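Local atomic coordinates of Exo-beta-1,3-galactanase (Bifidobacterium bifidum, PDB entry 5FLW), a protein that probably acts as a family 43 glycoside hydrolase that removes galactose units from the ends of beta-1,3-galactan chains. Residues Val65-Leu75 and Thr120-Thr128; Leu87-Tyr98 and Arg164-Ile172. All blocks are in the same frame, centred on the assembly; numbering follows the deposited sequence.

Contact 1: residues Val65-Leu75 and Thr120-Thr128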
loop_
_atom_site.group_PDB
_atom_site.type_symbol
_atom_site.label_atom_id
_atom_site.label_comp_id
_atom_site.label_asym_id
_atom_site.label_seq_id
_atom_site.Cartn_x
_atom_site.Cartn_y
_atom_site.Cartn_z
ATOM N N VAL A 65 -9.289 -13.192 4.753
ATOM C CA VAL A 65 -8.837 -13.995 3.617
ATOM C C VAL A 65 -7.428 -14.575 3.810
ATOM O O VAL A 65 -7.057 -15.506 3.082
ATOM C CB VAL A 65 -8.984 -13.239 2.264
ATOM C CG1 VAL A 65 -10.443 -12.824 2.053
ATOM C CG2 VAL A 65 -8.083 -12.002 2.180
ATOM N N LEU A 66 -6.645 -14.053 4.758
ATOM C CA LEU A 66 -5.396 -14.678 5.200
ATOM C C LEU A 66 -5.479 -14.737 6.723
ATOM O O LEU A 66 -5.498 -13.694 7.392
ATOM C CB LEU A 66 -4.153 -13.917 4.722
ATOM C CG LEU A 66 -2.813 -14.465 5.240
ATOM C CD1 LEU A 66 -2.605 -15.898 4.808
ATOM C CD2 LEU A 66 -1.618 -13.574 4.838
ATOM N N ASP A 67 -5.591 -15.940 7.263
ATOM C CA ASP A 67 -5.812 -16.111 8.687
ATOM C C ASP A 67 -4.512 -15.938 9.465
ATOM O O ASP A 67 -3.402 -16.074 8.932
ATOM C CB ASP A 67 -6.307 -17.523 8.977
ATOM C CG ASP A 67 -7.754 -17.729 8.582
ATOM O OD1 ASP A 67 -8.567 -16.809 8.811
ATOM O OD2 ASP A 67 -8.076 -18.818 8.047
ATOM N N VAL A 68 -4.676 -15.659 10.764
ATOM C CA VAL A 68 -3.605 -15.927 11.711
ATOM C C VAL A 68 -3.196 -17.394 11.569
ATOM O O VAL A 68 -4.050 -18.281 11.448
ATOM C CB VAL A 68 -4.096 -15.641 13.140
ATOM C CG1 VAL A 68 -2.978 -15.900 14.133
ATOM C CG2 VAL A 68 -4.615 -14.229 13.264
ATOM N N GLN A 69 -1.888 -17.650 11.559
ATOM C CA GLN A 69 -1.344 -18.991 11.362
ATOM C C GLN A 69 -0.952 -19.609 12.715
ATOM O O GLN A 69 -1.088 -18.986 13.772
ATOM C CB GLN A 69 -0.191 -18.929 10.338
ATOM C CG GLN A 69 -0.619 -18.319 8.958
ATOM C CD GLN A 69 -1.639 -19.198 8.206
ATOM O OE1 GLN A 69 -1.459 -20.421 8.114
ATOM N NE2 GLN A 69 -2.713 -18.590 7.690
ATOM N N GLU A 70 -0.437 -20.839 12.686
ATOM C CA GLU A 70 -0.191 -21.540 13.938
ATOM C C GLU A 70 1.077 -21.023 14.619
ATOM O O GLU A 70 1.975 -20.443 13.990
ATOM C CB GLU A 70 -0.122 -23.051 13.711
ATOM C CG GLU A 70 1.265 -23.616 13.423
ATOM C CD GLU A 70 1.815 -23.291 12.027
ATOM O OE1 GLU A 70 1.060 -22.774 11.159
ATOM O OE2 GLU A 70 3.018 -23.582 11.785
ATOM N N ASP A 71 1.123 -21.236 15.934
ATOM C CA ASP A 71 2.289 -20.879 16.723
ATOM C C ASP A 71 3.540 -21.512 16.122
ATOM O O ASP A 71 3.533 -22.676 15.709
ATOM C CB ASP A 71 2.109 -21.380 18.159
ATOM C CG ASP A 71 1.057 -20.580 18.940
ATOM O OD1 ASP A 71 0.578 -19.526 18.459
ATOM O OD2 ASP A 71 0.723 -20.980 20.074
ATOM N N GLY A 72 4.627 -20.735 16.084
ATOM C CA GLY A 72 5.874 -21.163 15.481
ATOM C C GLY A 72 6.060 -20.727 14.035
ATOM O O GLY A 72 7.180 -20.868 13.502
ATOM N N SER A 73 5.009 -20.213 13.385
ATOM C CA SER A 73 5.114 -19.658 12.038
ATOM C C SER A 73 5.295 -18.143 12.100
ATOM O O SER A 73 5.063 -17.492 13.129
ATOM C CB SER A 73 3.872 -19.980 11.190
ATOM O OG SER A 73 2.740 -19.207 11.564
ATOM N N ALA A 74 5.682 -17.577 10.945
ATOM C CA ALA A 74 5.955 -16.143 10.872
ATOM C C ALA A 74 4.690 -15.283 10.906
ATOM O O ALA A 74 4.797 -14.053 10.997
ATOM C CB ALA A 74 6.789 -15.824 9.632
ATOM N N LEU A 75 3.504 -15.889 10.842
ATOM C CA LEU A 75 2.240 -15.164 10.956
ATOM C C LEU A 75 1.386 -15.698 12.105
ATOM O O LEU A 75 0.148 -15.656 12.042
ATOM C CB LEU A 75 1.470 -15.169 9.634
ATOM C CG LEU A 75 2.070 -14.315 8.493
ATOM C CD1 LEU A 75 1.321 -14.509 7.173
ATOM C CD2 LEU A 75 2.153 -12.830 8.880
ATOM N N THR A 120 -10.797 -13.486 -3.359
ATOM C CA THR A 120 -11.320 -13.516 -2.001
ATOM C C THR A 120 -10.766 -14.672 -1.192
ATOM O O THR A 120 -11.316 -14.981 -0.126
ATOM C CB THR A 120 -12.849 -13.550 -2.017
ATOM O OG1 THR A 120 -13.290 -14.665 -2.806
ATOM C CG2 THR A 120 -13.405 -12.234 -2.612
ATOM N N GLY A 121 -9.692 -15.311 -1.661
ATOM C CA GLY A 121 -9.050 -16.365 -0.908
ATOM C C GLY A 121 -9.841 -17.661 -0.857
ATOM O O GLY A 121 -10.663 -17.923 -1.729
ATOM N N PRO A 122 -9.583 -18.501 0.161
ATOM C CA PRO A 122 -8.556 -18.320 1.203
ATOM C C PRO A 122 -7.137 -18.330 0.640
ATOM O O PRO A 122 -6.857 -19.076 -0.298
ATOM C CB PRO A 122 -8.769 -19.530 2.128
ATOM C CG PRO A 122 -9.415 -20.557 1.248
ATOM C CD PRO A 122 -10.308 -19.781 0.306
ATOM N N PHE A 123 -6.266 -17.480 1.168
ATOM C CA PHE A 123 -4.858 -17.469 0.787
ATOM C C PHE A 123 -4.101 -18.473 1.659
ATOM O O PHE A 123 -4.323 -18.564 2.876
ATOM C CB PHE A 123 -4.258 -16.042 0.888
ATOM C CG PHE A 123 -4.755 -15.078 -0.194
ATOM C CD1 PHE A 123 -6.004 -14.475 -0.099
ATOM C CD2 PHE A 123 -3.991 -14.821 -1.322
ATOM C CE1 PHE A 123 -6.468 -13.619 -1.108
ATOM C CE2 PHE A 123 -4.448 -13.958 -2.329
ATOM C CZ PHE A 123 -5.693 -13.362 -2.217
ATOM N N ALA A 124 -3.235 -19.262 1.026
ATOM C CA ALA A 124 -2.405 -20.242 1.717
ATOM C C ALA A 124 -1.001 -19.655 1.888
ATOM O O ALA A 124 -0.331 -19.314 0.895
ATOM C CB ALA A 124 -2.348 -21.539 0.924
ATOM N N PHE A 125 -0.567 -19.526 3.141
ATOM C CA PHE A 125 0.738 -18.963 3.456
ATOM C C PHE A 125 1.855 -19.939 3.065
ATOM O O PHE A 125 1.882 -21.091 3.534
ATOM C CB PHE A 125 0.780 -18.693 4.955
ATOM C CG PHE A 125 2.070 -18.094 5.444
ATOM C CD1 PHE A 125 2.763 -17.143 4.695
ATOM C CD2 PHE A 125 2.572 -18.448 6.704
ATOM C CE1 PHE A 125 3.958 -16.570 5.191
ATOM C CE2 PHE A 125 3.756 -17.871 7.199
ATOM C CZ PHE A 125 4.437 -16.941 6.448
ATOM N N GLN A 126 2.814 -19.449 2.265
ATOM C CA GLN A 126 3.905 -20.279 1.744
ATOM C C GLN A 126 5.277 -19.937 2.320
ATOM O O GLN A 126 5.803 -20.698 3.136
ATOM C CB GLN A 126 3.901 -20.313 0.211
ATOM C CG GLN A 126 2.609 -20.917 -0.303
ATOM C CD GLN A 126 2.640 -21.323 -1.761
ATOM O OE1 GLN A 126 3.370 -20.763 -2.571
ATOM N NE2 GLN A 126 1.791 -22.284 -2.107
ATOM N N THR A 127 5.869 -18.811 1.941
ATOM C CA THR A 127 7.263 -18.524 2.256
ATOM C C THR A 127 7.395 -17.190 3.000
ATOM O O THR A 127 6.501 -16.329 2.971
ATOM C CB THR A 127 8.102 -18.387 0.945
ATOM O OG1 THR A 127 7.490 -17.401 0.089
ATOM C CG2 THR A 127 8.270 -19.734 0.203
ATOM N N THR A 128 8.550 -17.002 3.644
ATOM C CA THR A 128 9.051 -15.659 3.903
ATOM C C THR A 128 10.352 -15.524 3.122
ATOM O O THR A 128 11.093 -16.504 2.965
ATOM C CB THR A 128 9.240 -15.289 5.386
ATOM O OG1 THR A 128 10.333 -16.038 5.921
ATOM C CG2 THR A 128 7.985 -15.551 6.183
HETATM O O HOH W 1 -5.696 -18.128 5.207
HETATM O O HOH W 2 -1.821 -21.068 5.149
#
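Val65 and Phe123 open an inter-blade contact in what is, as in other family 43 enzymes, a five-bladed beta-propeller. It joins the edge strands 60-66 and 124-129 of two successive sheets, with the loop after the first. One backbone hydrogen bond bridges them. Phe123 N donates to Val65 O at 2.9 Å, nearly straight at 175°. The same oxygen lies at the edge of the Phe123 ring, in its plane. The two side chains run alongside each other, with Val65 CG2 4.0 Å from Phe123 CD1.

Further along, water takes over from direct bonding. One water accepts from Asp67 N and donates to Phe123 O at 2.7 Å. Another accepts from Phe125 N and donates to Gln69 OE1. The Gln69 chain bends at chi2 (-66°), and NE2 folds back to Asp67 O at 2.9 Å, which helps fix the amide.

Phe125 carries much of the remaining contact. Leu75 CD1 sits over the centre of one ring face, a CH-pi contact 3.8 Å from the centroid of the Phe125 ring and 7° off its normal. Ala74 CB is at the ring edge and also meets Thr128 CG2 at 3.7 Å.

Strand 95-102 packs against Val65, Leu66 and Phe123. Strand 48-53 bonds Val65 and Leu66 through Val48, and strand 110-116 pairs with Ala124 and Gln126.

Contact 2: residues Leu87-Tyr98 and Arg164-Ile172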
loop_
_atom_site.group_PDB
_atom_site.type_symbol
_atom_site.label_atom_id
_atom_site.label_comp_id
_atom_site.label_asym_id
_atom_site.label_seq_id
_atom_site.Cartn_x
_atom_site.Cartn_y
_atom_site.Cartn_z
ATOM N N LEU A 87 -1.485 -9.163 -6.127
ATOM C CA LEU A 87 -1.404 -9.032 -7.576
ATOM C C LEU A 87 -1.985 -10.288 -8.213
ATOM O O LEU A 87 -1.930 -11.386 -7.630
ATOM C CB LEU A 87 0.045 -8.874 -8.089
ATOM C CG LEU A 87 0.777 -7.559 -7.777
ATOM C CD1 LEU A 87 2.251 -7.628 -8.244
ATOM C CD2 LEU A 87 0.075 -6.364 -8.392
ATOM N N HIS A 88 -2.557 -10.116 -9.413
ATOM C CA HIS A 88 -3.017 -11.234 -10.229
ATOM C C HIS A 88 -1.896 -11.592 -11.210
ATOM O O HIS A 88 -1.453 -10.734 -11.991
ATOM C CB HIS A 88 -4.323 -10.870 -10.954
ATOM C CG HIS A 88 -4.988 -12.027 -11.645
ATOM N ND1 HIS A 88 -5.828 -11.863 -12.726
ATOM C CD2 HIS A 88 -4.948 -13.359 -11.404
ATOM C CE1 HIS A 88 -6.289 -13.041 -13.110
ATOM N NE2 HIS A 88 -5.745 -13.969 -12.346
ATOM N N CYS A 89 -1.425 -12.856 -11.150
ATOM C CA CYS A 89 -0.252 -13.285 -11.919
ATOM C C CYS A 89 -0.659 -13.674 -13.337
ATOM O O CYS A 89 -1.395 -14.654 -13.511
ATOM C CB CYS A 89 0.412 -14.484 -11.259
ATOM S SG CYS A 89 1.816 -15.090 -12.198
ATOM N N PRO A 90 -0.184 -12.973 -14.369
ATOM C CA PRO A 90 -0.629 -13.325 -15.734
ATOM C C PRO A 90 -0.240 -14.732 -16.162
ATOM O O PRO A 90 -1.038 -15.430 -16.812
ATOM C CB PRO A 90 0.035 -12.252 -16.602
ATOM C CG PRO A 90 0.318 -11.127 -15.658
ATOM C CD PRO A 90 0.658 -11.763 -14.356
ATOM N N ALA A 91 0.963 -15.188 -15.785
ATOM C CA ALA A 91 1.437 -16.468 -16.302
ATOM C C ALA A 91 0.686 -17.640 -15.686
ATOM O O ALA A 91 0.489 -18.653 -16.357
ATOM C CB ALA A 91 2.940 -16.611 -16.069
ATOM N N THR A 92 0.225 -17.514 -14.433
ATOM C CA THR A 92 -0.351 -18.636 -13.707
ATOM C C THR A 92 -1.839 -18.484 -13.436
ATOM O O THR A 92 -2.487 -19.486 -13.116
ATOM C CB THR A 92 0.338 -18.803 -12.345
ATOM O OG1 THR A 92 0.018 -17.676 -11.525
ATOM C CG2 THR A 92 1.876 -18.947 -12.473
ATOM N N GLY A 93 -2.379 -17.265 -13.504
ATOM C CA GLY A 93 -3.745 -16.994 -13.107
ATOM C C GLY A 93 -3.987 -16.960 -11.607
ATOM O O GLY A 93 -5.142 -16.781 -11.181
ATOM N N LYS A 94 -2.961 -17.176 -10.790
ATOM C CA LYS A 94 -3.151 -17.155 -9.347
ATOM C C LYS A 94 -3.173 -15.717 -8.819
ATOM O O LYS A 94 -2.666 -14.773 -9.446
ATOM C CB LYS A 94 -2.045 -17.952 -8.638
ATOM C CG LYS A 94 -1.925 -19.405 -9.092
ATOM C CD LYS A 94 -3.287 -20.109 -9.041
ATOM C CE LYS A 94 -3.169 -21.600 -9.363
ATOM N NZ LYS A 94 -4.515 -22.245 -9.538
ATOM N N TYR A 95 -3.775 -15.564 -7.649
ATOM C CA TYR A 95 -3.704 -14.327 -6.886
ATOM C C TYR A 95 -2.655 -14.505 -5.788
ATOM O O TYR A 95 -2.775 -15.406 -4.951
ATOM C CB TYR A 95 -5.077 -14.018 -6.295
ATOM C CG TYR A 95 -6.089 -13.757 -7.391
ATOM C CD1 TYR A 95 -6.783 -14.808 -8.005
ATOM C CD2 TYR A 95 -6.307 -12.444 -7.871
ATOM C CE1 TYR A 95 -7.678 -14.553 -9.027
ATOM C CE2 TYR A 95 -7.205 -12.194 -8.885
ATOM C CZ TYR A 95 -7.885 -13.247 -9.452
ATOM O OH TYR A 95 -8.778 -13.017 -10.468
ATOM N N VAL A 96 -1.611 -13.672 -5.814
ATOM C CA VAL A 96 -0.499 -13.771 -4.875
ATOM C C VAL A 96 -0.579 -12.588 -3.921
ATOM O O VAL A 96 -0.694 -11.431 -4.355
ATOM C CB VAL A 96 0.865 -13.831 -5.586
ATOM C CG1 VAL A 96 1.956 -14.064 -4.567
ATOM C CG2 VAL A 96 0.877 -14.886 -6.701
ATOM N N MET A 97 -0.527 -12.881 -2.624
ATOM C CA MET A 97 -0.507 -11.873 -1.586
ATOM C C MET A 97 0.899 -11.749 -0.991
ATOM O O MET A 97 1.592 -12.759 -0.780
ATOM C CB MET A 97 -1.512 -12.209 -0.486
ATOM C CG MET A 97 -1.573 -11.171 0.619
ATOM S SD MET A 97 -2.851 -11.536 1.884
ATOM C CE MET A 97 -4.351 -11.222 0.947
ATOM N N TYR A 98 1.313 -10.495 -0.754
ATOM C CA TYR A 98 2.580 -10.138 -0.117
ATOM C C TYR A 98 2.271 -9.414 1.188
ATOM O O TYR A 98 1.288 -8.674 1.271
ATOM C CB TYR A 98 3.421 -9.229 -1.039
ATOM C CG TYR A 98 3.447 -9.767 -2.450
ATOM C CD1 TYR A 98 4.362 -10.762 -2.817
ATOM C CD2 TYR A 98 2.523 -9.327 -3.399
ATOM C CE1 TYR A 98 4.365 -11.299 -4.115
ATOM C CE2 TYR A 98 2.497 -9.859 -4.680
ATOM C CZ TYR A 98 3.424 -10.845 -5.042
ATOM O OH TYR A 98 3.416 -11.372 -6.310
ATOM N N ARG A 164 11.714 -6.590 -9.073
ATOM C CA ARG A 164 10.925 -7.267 -10.096
ATOM C C ARG A 164 10.664 -8.713 -9.674
ATOM O O ARG A 164 11.575 -9.404 -9.213
ATOM C CB ARG A 164 11.593 -7.217 -11.470
ATOM C CG ARG A 164 10.741 -7.808 -12.607
ATOM C CD ARG A 164 11.289 -7.461 -13.975
ATOM N NE ARG A 164 12.701 -7.846 -14.115
ATOM C CZ ARG A 164 13.138 -8.988 -14.653
ATOM N NH1 ARG A 164 12.267 -9.879 -15.124
ATOM N NH2 ARG A 164 14.450 -9.236 -14.743
ATOM N N LEU A 165 9.417 -9.154 -9.843
ATOM C CA LEU A 165 9.026 -10.507 -9.490
ATOM C C LEU A 165 9.330 -11.466 -10.639
ATOM O O LEU A 165 9.313 -11.087 -11.824
ATOM C CB LEU A 165 7.519 -10.548 -9.225
ATOM C CG LEU A 165 7.043 -9.738 -8.014
ATOM C CD1 LEU A 165 5.532 -9.443 -8.086
ATOM C CD2 LEU A 165 7.366 -10.494 -6.735
ATOM N N ALA A 166 9.550 -12.733 -10.272
ATOM C CA ALA A 166 9.568 -13.821 -11.238
ATOM C C ALA A 166 8.215 -13.887 -11.950
ATOM O O ALA A 166 7.207 -13.331 -11.484
ATOM C CB ALA A 166 9.806 -15.141 -10.504
ATOM N N ASP A 167 8.195 -14.573 -13.100
ATOM C CA ASP A 167 6.964 -14.666 -13.890
ATOM C C ASP A 167 5.824 -15.326 -13.133
ATOM O O ASP A 167 4.659 -15.069 -13.448
ATOM C CB ASP A 167 7.182 -15.459 -15.179
ATOM C CG ASP A 167 8.011 -14.715 -16.202
ATOM O OD1 ASP A 167 8.178 -13.476 -16.074
ATOM O OD2 ASP A 167 8.524 -15.394 -17.123
ATOM N N ASP A 168 6.116 -16.232 -12.203
ATOM C CA ASP A 168 5.047 -16.816 -11.401
ATOM C C ASP A 168 4.681 -15.957 -10.187
ATOM O O ASP A 168 3.850 -16.379 -9.373
ATOM C CB ASP A 168 5.396 -18.248 -10.989
ATOM C CG ASP A 168 6.612 -18.320 -10.074
ATOM O OD1 ASP A 168 7.118 -17.273 -9.633
ATOM O OD2 ASP A 168 7.063 -19.456 -9.781
ATOM N N TYR A 169 5.308 -14.786 -10.040
ATOM C CA TYR A 169 5.018 -13.798 -9.004
ATOM C C TYR A 169 5.343 -14.273 -7.582
ATOM O O TYR A 169 4.966 -13.585 -6.621
ATOM C CB TYR A 169 3.572 -13.285 -9.095
ATOM C CG TYR A 169 3.307 -12.207 -10.136
ATOM C CD1 TYR A 169 4.158 -12.008 -11.230
ATOM C CD2 TYR A 169 2.201 -11.361 -10.011
ATOM C CE1 TYR A 169 3.897 -11.000 -12.179
ATOM C CE2 TYR A 169 1.934 -10.362 -10.947
ATOM C CZ TYR A 169 2.770 -10.180 -12.021
ATOM O OH TYR A 169 2.485 -9.167 -12.937
ATOM N N LEU A 170 6.072 -15.394 -7.404
ATOM C CA LEU A 170 6.276 -15.977 -6.070
ATOM C C LEU A 170 7.589 -15.560 -5.405
ATOM O O LEU A 170 7.755 -15.779 -4.193
ATOM C CB LEU A 170 6.237 -17.507 -6.127
ATOM C CG LEU A 170 4.943 -18.126 -6.659
ATOM C CD1 LEU A 170 5.092 -19.631 -6.680
ATOM C CD2 LEU A 170 3.769 -17.702 -5.826
ATOM N N THR A 171 8.523 -14.980 -6.170
ATOM C CA THR A 171 9.790 -14.519 -5.612
ATOM C C THR A 171 10.327 -13.355 -6.453
ATOM O O THR A 171 9.697 -12.925 -7.420
ATOM C CB THR A 171 10.781 -15.677 -5.440
ATOM O OG1 THR A 171 11.857 -15.222 -4.614
ATOM C CG2 THR A 171 11.308 -16.163 -6.792
ATOM N N ILE A 172 11.491 -12.826 -6.038
ATOM C CA ILE A 172 12.120 -11.636 -6.609
ATOM C C ILE A 172 13.330 -12.056 -7.435
ATOM O O ILE A 172 14.126 -12.896 -6.997
ATOM C CB ILE A 172 12.581 -10.724 -5.463
ATOM C CG1 ILE A 172 11.390 -10.277 -4.628
ATOM C CG2 ILE A 172 13.389 -9.528 -5.989
ATOM C CD1 ILE A 172 11.881 -9.623 -3.305
HETATM O O HOH W 3 3.361 -13.629 -15.201
HETATM O O HOH W 4 1.437 -17.895 -9.212
#
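Cys89 and Tyr169 bring two turns against each other, their CA atoms 6.0 Å apart, with no backbone-to-backbone hydrogen bond between the segments. One turn links strands 80-88 and 95-102. The other, a type I turn from Ala166 to Tyr169, follows strand 159-165.

The Tyr169 ring is the centre of the packing. Cys89 CA lies over one face, offset toward the rim. Leu165 CD1, from the ring's own segment, lies over the opposite face, so the ring is clamped between them. Cys89 SG stands anti to the backbone N (chi1 178°), which swings it over the ring. It is 4.2 Å from the Tyr169 centroid, 27° off the normal, a sulfur-aromatic contact. Leu87 CB approaches Tyr169 CE2 at 3.7 Å, crossing the ring's side chain at about a right angle. Pro90 CD touches Tyr169 CZ at 3.5 Å. The Tyr169 hydroxyl is hydrogen-bonded to Gly147 O and Gln143 NE2.

The Tyr98 hydroxyl donates to Tyr169 O at 2.7 Å. It comes in the carbonyl plane, on a lone pair. Leu165 CD1 packs near this hydroxyl and meets Leu87 CD1 at 3.8 Å. Val96 CG2 adds contacts with Tyr169 CB and Leu170 CD2.

At the rim, two waters bridge the turns. One accepts from Ala91 N and donates to Asp167 O at 2.6 Å. The second joins Thr92 OG1 and Asp168 O. Thr92 OG1 also forms an ST turn with Lys94 N, and the Asp168 side chain forms an Asx turn through OD1 with Leu170 N.

Turns of two neighbouring sheets, locked by a buried tyrosine, form a junction between successive blades of the beta-propeller, the fold of family 43.

Contacts 1 and 2 both involve the sheet of strands 80-88, 95-102, 110-116 and 124-129. Contact 1 ties its edge strand 124-129 to the preceding sheet. Contact 2 ties its hairpin of strands 80-88 and 95-102 to the following one. Their centres are about 17 Å apart, yet they meet through strand 95-102. Phe123 CE2 packs on Tyr95 O at 3.4 Å, and Leu66 CD2 on Met97 SD at 3.8 Å. The contact centres are about 19 Å and 17 Å from the centre of the chain. Both join neighbouring blades away from the propeller axis, where the active site lies in this family.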